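Local coordinates for L-2,4-diaminobutyric acid acetyltransferase (Geobacillus sp., PDB 6SLL), which catalyses acetylation of L-2,4-diaminobutyric acid with acetyl coenzyme A, a step in the biosynthesis of the chemical chaperone ectoine, at residues Ile74-Val88 with Leu110-Thr124. Numbering follows the deposited sequence.
Sequences ISAFRSPRNPETLFV and LMNQKACHGVRFIET
Leu86 pairs with Ile122 in the parallel strands 85-88 and 121-124, the two strands of a right-handed beta-alpha-beta crossover in the GNAT fold. Helix 102-112 makes the connection. Leu86 N donates to Phe121 O, and Glu123 N to Leu86 O, both at 2.9 Å. The Leu86 side chain points to the face of the sheet packed by helix 102-112. Its CG lies anti to the backbone N (chi1 -177°), and Leu86 CD2 meets Leu110 CD2 and Met111 SD tip to tip, the sulfur at 3.5 Å. Val119 CG1 packs against Leu86 CB. Leu110 CD2 also touches Ile74 and Ala76 on the neighbouring strand.

Arg78 ties the hairpin 74-88 to the turn after the helix. Arg78 NH1 donates to Ala115 O at 2.9 Å and to His117 O at 2.8 Å, both near the guanidinium plane. NE and NH2 grip Pro83 O side-on. Val119 CG2 sits over the centre of one guanidinium face, 3.6 Å from Arg78 CZ. The bend at chi3 (54°) turns the edge of the group to the three carbonyls. A leucine in its place would probably leave the carbonyls of Ala115, His117 and Pro83 without these donors and loosen the hold on the turn.

Glu84 lies alongside Arg120, pointing the same way, but their charged atoms do not touch. Arg120 instead forms a salt bridge with Asp179. Glu84 O takes two backbone donors, Arg120 N and Phe121 N. On the other face of the sheet from Leu86, Thr85 CG2 packs on the Glu123 carboxylate, whose OE2 is hydrogen-bonded to Tyr56 OH of the second subunit. One water joins the segments where Glu84 and Gly118 meet, donating to Glu84 OE1 and Gly118 O, each at 2.7 Å.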
ATOM      1  N   ILE B  74       0.798   2.213 -13.283  1.00  7.96           N
ATOM      2  CA  ILE B  74       1.043   3.252 -12.247  1.00  8.18           C
ATOM      3  C   ILE B  74       0.206   2.958 -11.076  1.00  8.21           C
ATOM      4  O   ILE B  74      -1.042   2.844 -11.173  1.00  9.87           O
ATOM      5  CB  ILE B  74       0.772   4.703 -12.774  1.00  9.62           C
ATOM      6  CG1 ILE B  74       1.546   5.026 -13.902  1.00 11.30           C
ATOM      7  CG2 ILE B  74       1.011   5.676 -11.599  1.00 11.86           C
ATOM      8  CD1 ILE B  74       1.421   6.448 -14.357  1.00 14.18           C
ATOM      9  N   SER B  75       0.826   2.929  -9.875  1.00  8.73           N
ATOM     10  CA  SER B  75       0.094   2.925  -8.631  1.00  8.85           C
ATOM     11  C   SER B  75       0.167   4.314  -7.976  1.00  8.47           C
ATOM     12  O   SER B  75       1.228   4.963  -7.955  1.00  9.40           O
ATOM     13  CB  SER B  75       0.642   1.919  -7.679  1.00  9.78           C
ATOM     14  OG  SER B  75       2.037   2.033  -7.509  1.00  9.76           O
ATOM     15  N   ALA B  76      -0.967   4.747  -7.421  1.00  8.20           N
ATOM     16  CA  ALA B  76      -0.999   6.006  -6.706  1.00  7.96           C
ATOM     17  C   ALA B  76      -2.128   5.939  -5.746  1.00  8.58           C
ATOM     18  O   ALA B  76      -3.061   5.136  -5.820  1.00  8.72           O
ATOM     19  CB  ALA B  76      -1.209   7.171  -7.677  1.00  9.69           C
ATOM     20  N   PHE B  77      -2.142   6.900  -4.780  1.00  8.60           N
ATOM     21  CA  PHE B  77      -3.219   7.048  -3.788  1.00  9.15           C
ATOM     22  C   PHE B  77      -3.264   8.463  -3.315  1.00  9.37           C
ATOM     23  O   PHE B  77      -2.215   9.158  -3.293  1.00 10.07           O
ATOM     24  CB  PHE B  77      -3.110   6.047  -2.624  1.00  9.30           C
ATOM     25  CG  PHE B  77      -1.800   6.142  -1.887  1.00  9.68           C
ATOM     26  CD1 PHE B  77      -1.542   7.117  -0.931  1.00 10.29           C
ATOM     27  CD2 PHE B  77      -0.775   5.273  -2.168  1.00 11.27           C
ATOM     28  CE1 PHE B  77      -0.300   7.221  -0.302  1.00 12.31           C
ATOM     29  CE2 PHE B  77       0.447   5.363  -1.504  1.00 12.03           C
ATOM     30  CZ  PHE B  77       0.703   6.320  -0.579  1.00 12.47           C
ATOM     31  N   ARG B  78      -4.436   8.962  -2.957  1.00  9.31           N
ATOM     32  CA  ARG B  78      -4.510  10.258  -2.315  1.00  9.88           C
ATOM     33  C   ARG B  78      -4.065  10.145  -0.865  1.00  9.80           C
ATOM     34  O   ARG B  78      -4.431   9.218  -0.155  1.00 10.72           O
ATOM     35  CB  ARG B  78      -5.914  10.850  -2.418  1.00 11.24           C
ATOM     36  CG  ARG B  78      -6.315  11.015  -3.829  1.00 14.64           C
ATOM     37  CD  ARG B  78      -7.273  11.803  -4.243  1.00 20.38           C
ATOM     38  NE  ARG B  78      -7.273  13.226  -3.874  1.00 15.54           N
ATOM     39  CZ  ARG B  78      -8.025  14.078  -4.479  1.00 13.87           C
ATOM     40  NH1 ARG B  78      -8.822  13.719  -5.443  1.00 14.60           N
ATOM     41  NH2 ARG B  78      -8.068  15.341  -4.031  1.00 13.80           N
ATOM     42  N   SER B  79      -3.225  11.090  -0.409  1.00 10.17           N
ATOM     43  CA  SER B  79      -2.734  11.003   0.977  1.00 10.29           C
ATOM     44  C   SER B  79      -3.895  11.127   1.954  1.00 10.47           C
ATOM     45  O   SER B  79      -4.578  12.126   1.912  1.00 11.77           O
ATOM     46  CB  SER B  79      -1.714  12.141   1.135  1.00 10.87           C
ATOM     47  OG  SER B  79      -1.352  12.196   2.515  1.00 12.52           O
ATOM     48  N   PRO B  80      -4.015  10.203   2.880  1.00 11.10           N
ATOM     49  CA  PRO B  80      -5.159  10.322   3.805  1.00 12.71           C
ATOM     50  C   PRO B  80      -5.196  11.588   4.615  1.00 14.51           C
ATOM     51  O   PRO B  80      -6.296  12.226   4.733  1.00 18.24           O
ATOM     52  CB  PRO B  80      -4.989   9.066   4.685  1.00 14.94           C
ATOM     53  CG  PRO B  80      -4.413   8.057   3.765  1.00 13.10           C
ATOM     54  CD  PRO B  80      -3.438   8.848   2.910  1.00 11.83           C
ATOM     55  N   ARG B  81      -4.100  12.102   5.100  1.00 14.46           N
ATOM     56  CA  ARG B  81      -4.109  13.331   5.893  1.00 15.81           C
ATOM     57  C   ARG B  81      -4.132  14.587   5.032  1.00 17.83           C
ATOM     58  O   ARG B  81      -4.638  15.619   5.556  1.00 20.49           O
ATOM     59  CB  ARG B  81      -2.947  13.487   6.809  1.00 18.03           C
ATOM     60  CG  ARG B  81      -2.792  12.474   7.892  1.00 18.63           C
ATOM     61  CD  ARG B  81      -1.609  12.771   8.791  1.00 19.27           C
ATOM     62  NE  ARG B  81      -0.375  12.803   8.120  1.00 21.16           N
ATOM     63  CZ  ARG B  81       0.343  11.756   7.768  1.00 18.18           C
ATOM     64  NH1 ARG B  81       0.035  10.598   8.149  1.00 17.28           N
ATOM     65  NH2 ARG B  81       1.404  11.897   7.048  1.00 20.20           N
ATOM     66  N   ASN B  82      -3.618  14.528   3.810  1.00 15.67           N
ATOM     67  CA  ASN B  82      -3.441  15.682   2.974  1.00 13.52           C
ATOM     68  C   ASN B  82      -4.029  15.316   1.592  1.00 13.40           C
ATOM     69  O   ASN B  82      -3.340  15.069   0.654  1.00 12.44           O
ATOM     70  CB  ASN B  82      -1.964  16.078   2.847  1.00 14.79           C
ATOM     71  CG  ASN B  82      -1.362  16.367   4.185  1.00 18.75           C
ATOM     72  OD1 ASN B  82      -0.410  15.636   4.673  1.00 21.20           O
ATOM     73  ND2 ASN B  82      -1.840  17.370   4.788  1.00 20.94           N
ATOM     74  N   PRO B  83      -5.386  15.258   1.524  1.00 14.67           N
ATOM     75  CA  PRO B  83      -6.015  14.733   0.368  1.00 14.58           C
ATOM     76  C   PRO B  83      -5.800  15.469  -0.952  1.00 14.09           C
ATOM     77  O   PRO B  83      -6.069  14.905  -2.018  1.00 14.52           O
ATOM     78  CB  PRO B  83      -7.435  14.451   0.764  1.00 23.70           C
ATOM     79  CG  PRO B  83      -7.642  14.981   2.034  1.00 27.18           C
ATOM     80  CD  PRO B  83      -6.360  15.478   2.602  1.00 19.10           C
ATOM     81  N   GLU B  84      -5.357  16.711  -0.906  1.00 12.79           N
ATOM     82  CA  GLU B  84      -5.021  17.395  -2.118  1.00 13.12           C
ATOM     83  C   GLU B  84      -3.705  16.864  -2.750  1.00 11.19           C
ATOM     84  O   GLU B  84      -3.424  17.288  -3.871  1.00 12.21           O
ATOM     85  CB  GLU B  84      -4.923  18.885  -1.914  1.00 14.08           C
ATOM     86  CG  GLU B  84      -6.331  19.436  -1.695  1.00 19.95           C
ATOM     87  CD  GLU B  84      -6.347  20.983  -1.650  1.00 21.74           C
ATOM     88  OE1 GLU B  84      -7.414  21.560  -2.097  1.00 23.25           O
ATOM     89  OE2 GLU B  84      -5.184  21.654  -1.415  1.00 23.70           O
ATOM     90  N   THR B  85      -3.026  15.994  -2.052  1.00 10.81           N
ATOM     91  CA  THR B  85      -1.811  15.387  -2.574  1.00 10.96           C
ATOM     92  C   THR B  85      -2.083  13.974  -3.121  1.00 10.43           C
ATOM     93  O   THR B  85      -2.606  13.165  -2.342  1.00 11.52           O
ATOM     94  CB  THR B  85      -0.722  15.349  -1.512  1.00 11.49           C
ATOM     95  OG1 THR B  85      -0.345  16.715  -1.217  1.00 14.15           O
ATOM     96  CG2 THR B  85       0.498  14.605  -1.992  1.00 13.58           C
ATOM     97  N   LEU B  86      -1.707  13.730  -4.343  1.00 10.02           N
ATOM     98  CA  LEU B  86      -1.665  12.364  -4.892  1.00  8.85           C
ATOM     99  C   LEU B  86      -0.209  11.878  -4.803  1.00  8.53           C
ATOM    100  O   LEU B  86       0.690  12.487  -5.360  1.00  9.79           O
ATOM    101  CB  LEU B  86      -2.111  12.376  -6.326  1.00  9.19           C
ATOM    102  CG  LEU B  86      -2.183  11.007  -6.992  1.00 10.40           C
ATOM    103  CD1 LEU B  86      -3.387  10.218  -6.535  1.00 10.36           C
ATOM    104  CD2 LEU B  86      -2.226  11.135  -8.509  1.00 11.36           C
ATOM    105  N   PHE B  87      -0.019  10.741  -4.095  1.00  8.62           N
ATOM    106  CA  PHE B  87       1.298  10.102  -4.046  1.00  8.28           C
ATOM    107  C   PHE B  87       1.374   9.065  -5.160  1.00  8.76           C
ATOM    108  O   PHE B  87       0.510   8.162  -5.209  1.00  9.15           O
ATOM    109  CB  PHE B  87       1.512   9.437  -2.674  1.00  9.03           C
ATOM    110  CG  PHE B  87       2.911   8.858  -2.591  1.00  8.74           C
ATOM    111  CD1 PHE B  87       3.961   9.642  -2.284  1.00 10.16           C
ATOM    112  CD2 PHE B  87       3.130   7.540  -2.820  1.00 10.05           C
ATOM    113  CE1 PHE B  87       5.229   9.143  -2.206  1.00 11.80           C
ATOM    114  CE2 PHE B  87       4.409   7.011  -2.736  1.00 11.29           C
ATOM    115  CZ  PHE B  87       5.468   7.848  -2.441  1.00 12.67           C
ATOM    116  N   VAL B  88       2.363   9.214  -6.027  1.00  7.91           N
ATOM    117  CA  VAL B  88       2.593   8.262  -7.083  1.00  8.53           C
ATOM    118  C   VAL B  88       3.660   7.316  -6.607  1.00  8.46           C
ATOM    119  O   VAL B  88       4.817   7.750  -6.289  1.00  9.43           O
ATOM    120  CB  VAL B  88       2.938   8.892  -8.420  1.00  9.60           C
ATOM    121  CG1 VAL B  88       3.283   7.847  -9.433  1.00 10.74           C
ATOM    122  CG2 VAL B  88       1.806   9.789  -8.884  1.00 11.49           C
ATOM    123  N   LEU B 110      -4.000   9.282 -15.724  1.00 11.15           N
ATOM    124  CA  LEU B 110      -4.302   9.185 -14.325  1.00 11.67           C
ATOM    125  C   LEU B 110      -4.839  10.488 -13.787  1.00 11.19           C
ATOM    126  O   LEU B 110      -5.828  10.524 -13.021  1.00 11.35           O
ATOM    127  CB  LEU B 110      -3.041   8.785 -13.556  1.00 12.11           C
ATOM    128  CG  LEU B 110      -3.125   8.736 -12.037  1.00 14.00           C
ATOM    129  CD1 LEU B 110      -4.259   7.777 -11.574  1.00 17.27           C
ATOM    130  CD2 LEU B 110      -1.790   8.372 -11.460  1.00 17.63           C
ATOM    131  N   MET B 111      -4.287  11.576 -14.181  1.00 10.53           N
ATOM    132  CA  MET B 111      -4.673  12.859 -13.646  1.00 11.13           C
ATOM    133  C   MET B 111      -6.029  13.332 -14.173  1.00 11.47           C
ATOM    134  O   MET B 111      -6.596  14.256 -13.612  1.00 13.70           O
ATOM    135  CB  MET B 111      -3.601  13.919 -13.868  1.00 11.69           C
ATOM    136  CG  MET B 111      -2.314  13.587 -13.112  1.00 13.37           C
ATOM    137  SD  MET B 111      -2.338  12.969 -11.526  1.00 18.46           S
ATOM    138  CE  MET B 111      -2.993  14.291 -11.077  1.00 11.19           C
ATOM    139  N   ASN B 112      -6.606  12.671 -15.174  1.00 11.12           N
ATOM    140  CA  ASN B 112      -7.980  12.948 -15.614  1.00 11.87           C
ATOM    141  C   ASN B 112      -9.004  12.143 -14.848  1.00 11.74           C
ATOM    142  O   ASN B 112     -10.208  12.373 -15.034  1.00 13.32           O
ATOM    143  CB  ASN B 112      -8.134  12.597 -17.111  1.00 11.99           C
ATOM    144  CG  ASN B 112      -7.306  13.452 -18.031  1.00 11.83           C
ATOM    145  OD1 ASN B 112      -7.133  14.635 -17.760  1.00 13.54           O
ATOM    146  ND2 ASN B 112      -6.846  12.859 -19.116  1.00 13.23           N
ATOM    147  N   GLN B 113      -8.623  11.137 -14.088  1.00 11.43           N
ATOM    148  CA  GLN B 113      -9.596  10.263 -13.506  1.00 11.37           C
ATOM    149  C   GLN B 113     -10.453  10.984 -12.535  1.00 10.60           C
ATOM    150  O   GLN B 113     -10.023  11.927 -11.824  1.00 10.91           O
ATOM    151  CB  GLN B 113      -8.915   9.057 -12.853  1.00 12.90           C
ATOM    152  CG  GLN B 113      -8.139   8.229 -13.899  1.00 15.69           C
ATOM    153  CD  GLN B 113      -8.950   7.948 -15.200  1.00 17.25           C
ATOM    154  OE1 GLN B 113     -10.066   7.346 -15.051  1.00 18.14           O
ATOM    155  NE2 GLN B 113      -8.552   8.342 -16.420  1.00 18.44           N
ATOM    156  N   LYS B 114     -11.670  10.510 -12.358  1.00 11.16           N
ATOM    157  CA  LYS B 114     -12.622  11.157 -11.485  1.00 11.81           C
ATOM    158  C   LYS B 114     -12.119  11.285 -10.068  1.00 11.13           C
ATOM    159  O   LYS B 114     -12.307  12.314  -9.420  1.00 12.58           O
ATOM    160  CB  LYS B 114     -13.928  10.327 -11.489  1.00 12.97           C
ATOM    161  CG  LYS B 114     -15.037  10.912 -10.697  1.00 15.83           C
ATOM    162  CD  LYS B 114     -16.329   9.974 -10.737  1.00 21.48           C
ATOM    163  CE  LYS B 114     -17.414  10.454  -9.919  1.00 24.42           C
ATOM    164  NZ  LYS B 114     -18.621   9.615 -10.082  1.00 35.83           N
ATOM    165  N   ALA B 115     -11.444  10.218  -9.532  1.00 10.55           N
ATOM    166  CA  ALA B 115     -10.922  10.239  -8.189  1.00 11.41           C
ATOM    167  C   ALA B 115      -9.718  11.085  -8.037  1.00 11.78           C
ATOM    168  O   ALA B 115      -9.264  11.281  -6.880  1.00 13.74           O
ATOM    169  CB  ALA B 115     -10.666   8.826  -7.689  1.00 13.06           C
ATOM    170  N   CYS B 116      -9.189  11.674  -9.096  1.00 10.98           N
ATOM    171  CA  CYS B 116      -8.064  12.611  -8.986  1.00 11.85           C
ATOM    172  C   CYS B 116      -8.518  14.058  -9.129  1.00 12.17           C
ATOM    173  O   CYS B 116      -7.738  15.004  -9.176  1.00 12.53           O
ATOM    174  CB  CYS B 116      -6.996  12.302 -10.091  1.00 11.69           C
ATOM    175  SG  CYS B 116      -6.206  10.738  -9.660  1.00 12.93           S
ATOM    176  N   HIS B 117      -9.847  14.271  -9.173  1.00 13.29           N
ATOM    177  CA  HIS B 117     -10.356  15.640  -9.222  1.00 12.93           C
ATOM    178  C   HIS B 117      -9.887  16.377  -7.978  1.00 12.26           C
ATOM    179  O   HIS B 117     -10.020  15.874  -6.858  1.00 13.71           O
ATOM    180  CB  HIS B 117     -11.899  15.608  -9.251  1.00 15.84           C
ATOM    181  CG  HIS B 117     -12.491  16.929  -9.101  1.00 13.85           C
ATOM    182  ND1 HIS B 117     -12.857  17.487  -7.874  1.00 17.30           N
ATOM    183  CD2 HIS B 117     -12.801  17.840 -10.023  1.00 16.11           C
ATOM    184  CE1 HIS B 117     -13.391  18.690  -8.133  1.00 19.07           C
ATOM    185  NE2 HIS B 117     -13.324  18.887  -9.391  1.00 18.05           N
ATOM    186  N   GLY B 118      -9.437  17.604  -8.149  1.00 11.94           N
ATOM    187  CA  GLY B 118      -9.024  18.380  -7.005  1.00 13.20           C
ATOM    188  C   GLY B 118      -7.564  18.128  -6.539  1.00 11.90           C
ATOM    189  O   GLY B 118      -7.208  18.729  -5.529  1.00 13.20           O
ATOM    190  N   VAL B 119      -6.835  17.247  -7.158  1.00 11.37           N
ATOM    191  CA  VAL B 119      -5.478  17.048  -6.756  1.00 11.49           C
ATOM    192  C   VAL B 119      -4.696  18.300  -7.103  1.00 11.54           C
ATOM    193  O   VAL B 119      -4.655  18.771  -8.250  1.00 12.91           O
ATOM    194  CB  VAL B 119      -4.890  15.833  -7.456  1.00 11.95           C
ATOM    195  CG1 VAL B 119      -3.362  15.807  -7.327  1.00 11.70           C
ATOM    196  CG2 VAL B 119      -5.471  14.548  -6.915  1.00 12.64           C
ATOM    197  N   ARG B 120      -4.038  18.860  -6.107  0.59 11.27           N
ATOM    198  CA  ARG B 120      -3.275  20.051  -6.282  0.59 11.87           C
ATOM    199  C   ARG B 120      -1.759  19.814  -6.317  0.59 11.38           C
ATOM    200  O   ARG B 120      -1.032  20.666  -6.853  0.59 11.44           O
ATOM    201  CB  ARG B 120      -3.674  21.064  -5.225  0.59 13.13           C
ATOM    202  CG  ARG B 120      -3.484  22.531  -5.576  0.59 16.31           C
ATOM    203  CD  ARG B 120      -3.926  23.459  -4.432  0.59 18.94           C
ATOM    204  NE  ARG B 120      -3.466  24.771  -4.782  0.59 26.60           N
ATOM    205  CZ  ARG B 120      -2.625  25.535  -4.122  0.59 21.62           C
ATOM    206  NH1 ARG B 120      -2.262  25.163  -2.836  0.59 24.93           N
ATOM    207  NH2 ARG B 120      -2.348  26.739  -4.562  0.59 18.77           N
ATOM    208  N   PHE B 121      -1.289  18.665  -5.812  1.00 10.95           N
ATOM    209  CA  PHE B 121       0.105  18.283  -5.849  1.00 10.57           C
ATOM    210  C   PHE B 121       0.280  16.816  -6.171  1.00 10.13           C
ATOM    211  O   PHE B 121      -0.552  16.036  -5.657  1.00 11.01           O
ATOM    212  CB  PHE B 121       0.809  18.565  -4.492  1.00 12.28           C
ATOM    213  CG  PHE B 121       0.879  20.039  -4.142  1.00 12.27           C
ATOM    214  CD1 PHE B 121       1.969  20.760  -4.505  1.00 14.51           C
ATOM    215  CD2 PHE B 121      -0.090  20.594  -3.400  1.00 14.70           C
ATOM    216  CE1 PHE B 121       2.076  22.116  -4.235  1.00 16.90           C
ATOM    217  CE2 PHE B 121      -0.008  21.971  -3.035  1.00 17.66           C
ATOM    218  CZ  PHE B 121       1.088  22.700  -3.525  1.00 17.85           C
ATOM    219  N   ILE B 122       1.338  16.467  -6.868  1.00 10.24           N
ATOM    220  CA  ILE B 122       1.828  15.104  -6.898  1.00 10.09           C
ATOM    221  C   ILE B 122       3.058  15.049  -6.014  1.00 10.21           C
ATOM    222  O   ILE B 122       3.955  15.922  -6.125  1.00 11.92           O
ATOM    223  CB  ILE B 122       2.159  14.665  -8.304  1.00 11.31           C
ATOM    224  CG1 ILE B 122       0.887  14.461  -9.138  1.00 13.76           C
ATOM    225  CG2 ILE B 122       3.043  13.461  -8.304  1.00 13.60           C
ATOM    226  CD1 ILE B 122       1.177  14.239 -10.630  1.00 17.40           C
ATOM    227  N   GLU B 123       3.192  13.966  -5.238  1.00 10.34           N
ATOM    228  CA  GLU B 123       4.416  13.552  -4.562  1.00 10.61           C
ATOM    229  C   GLU B 123       4.912  12.260  -5.101  1.00  9.66           C
ATOM    230  O   GLU B 123       4.004  11.376  -5.276  1.00 10.03           O
ATOM    231  CB  GLU B 123       4.192  13.478  -2.981  1.00 10.69           C
ATOM    232  CG  GLU B 123       4.167  14.827  -2.309  1.00 12.03           C
ATOM    233  CD  GLU B 123       3.953  14.830  -0.873  1.00 12.61           C
ATOM    234  OE1 GLU B 123       3.724  15.939  -0.302  1.00 13.75           O
ATOM    235  OE2 GLU B 123       3.983  13.755  -0.181  1.00 13.24           O
ATOM    236  N   THR B 124       6.198  12.056  -5.261  1.00  9.85           N
ATOM    237  CA  THR B 124       6.757  10.773  -5.697  1.00  9.50           C
ATOM    238  C   THR B 124       8.222  10.795  -5.293  1.00  9.49           C
ATOM    239  O   THR B 124       8.769  11.873  -5.187  1.00 11.95           O
ATOM    240  CB  THR B 124       6.541  10.561  -7.195  1.00  9.73           C
ATOM    241  OG1 THR B 124       6.753   9.212  -7.523  1.00 10.21           O
ATOM    242  CG2 THR B 124       7.403  11.448  -8.043  1.00 11.25           C
TER
HETATM  243  O   HOH W   1      -8.839  20.122  -3.893  1.00 19.27           O
HETATM  244  O   HOH W   2       2.244  17.845  -1.678  1.00 17.40           O
HETATM  245  O   HOH W   3       1.590  15.891   1.433  1.00 25.51           O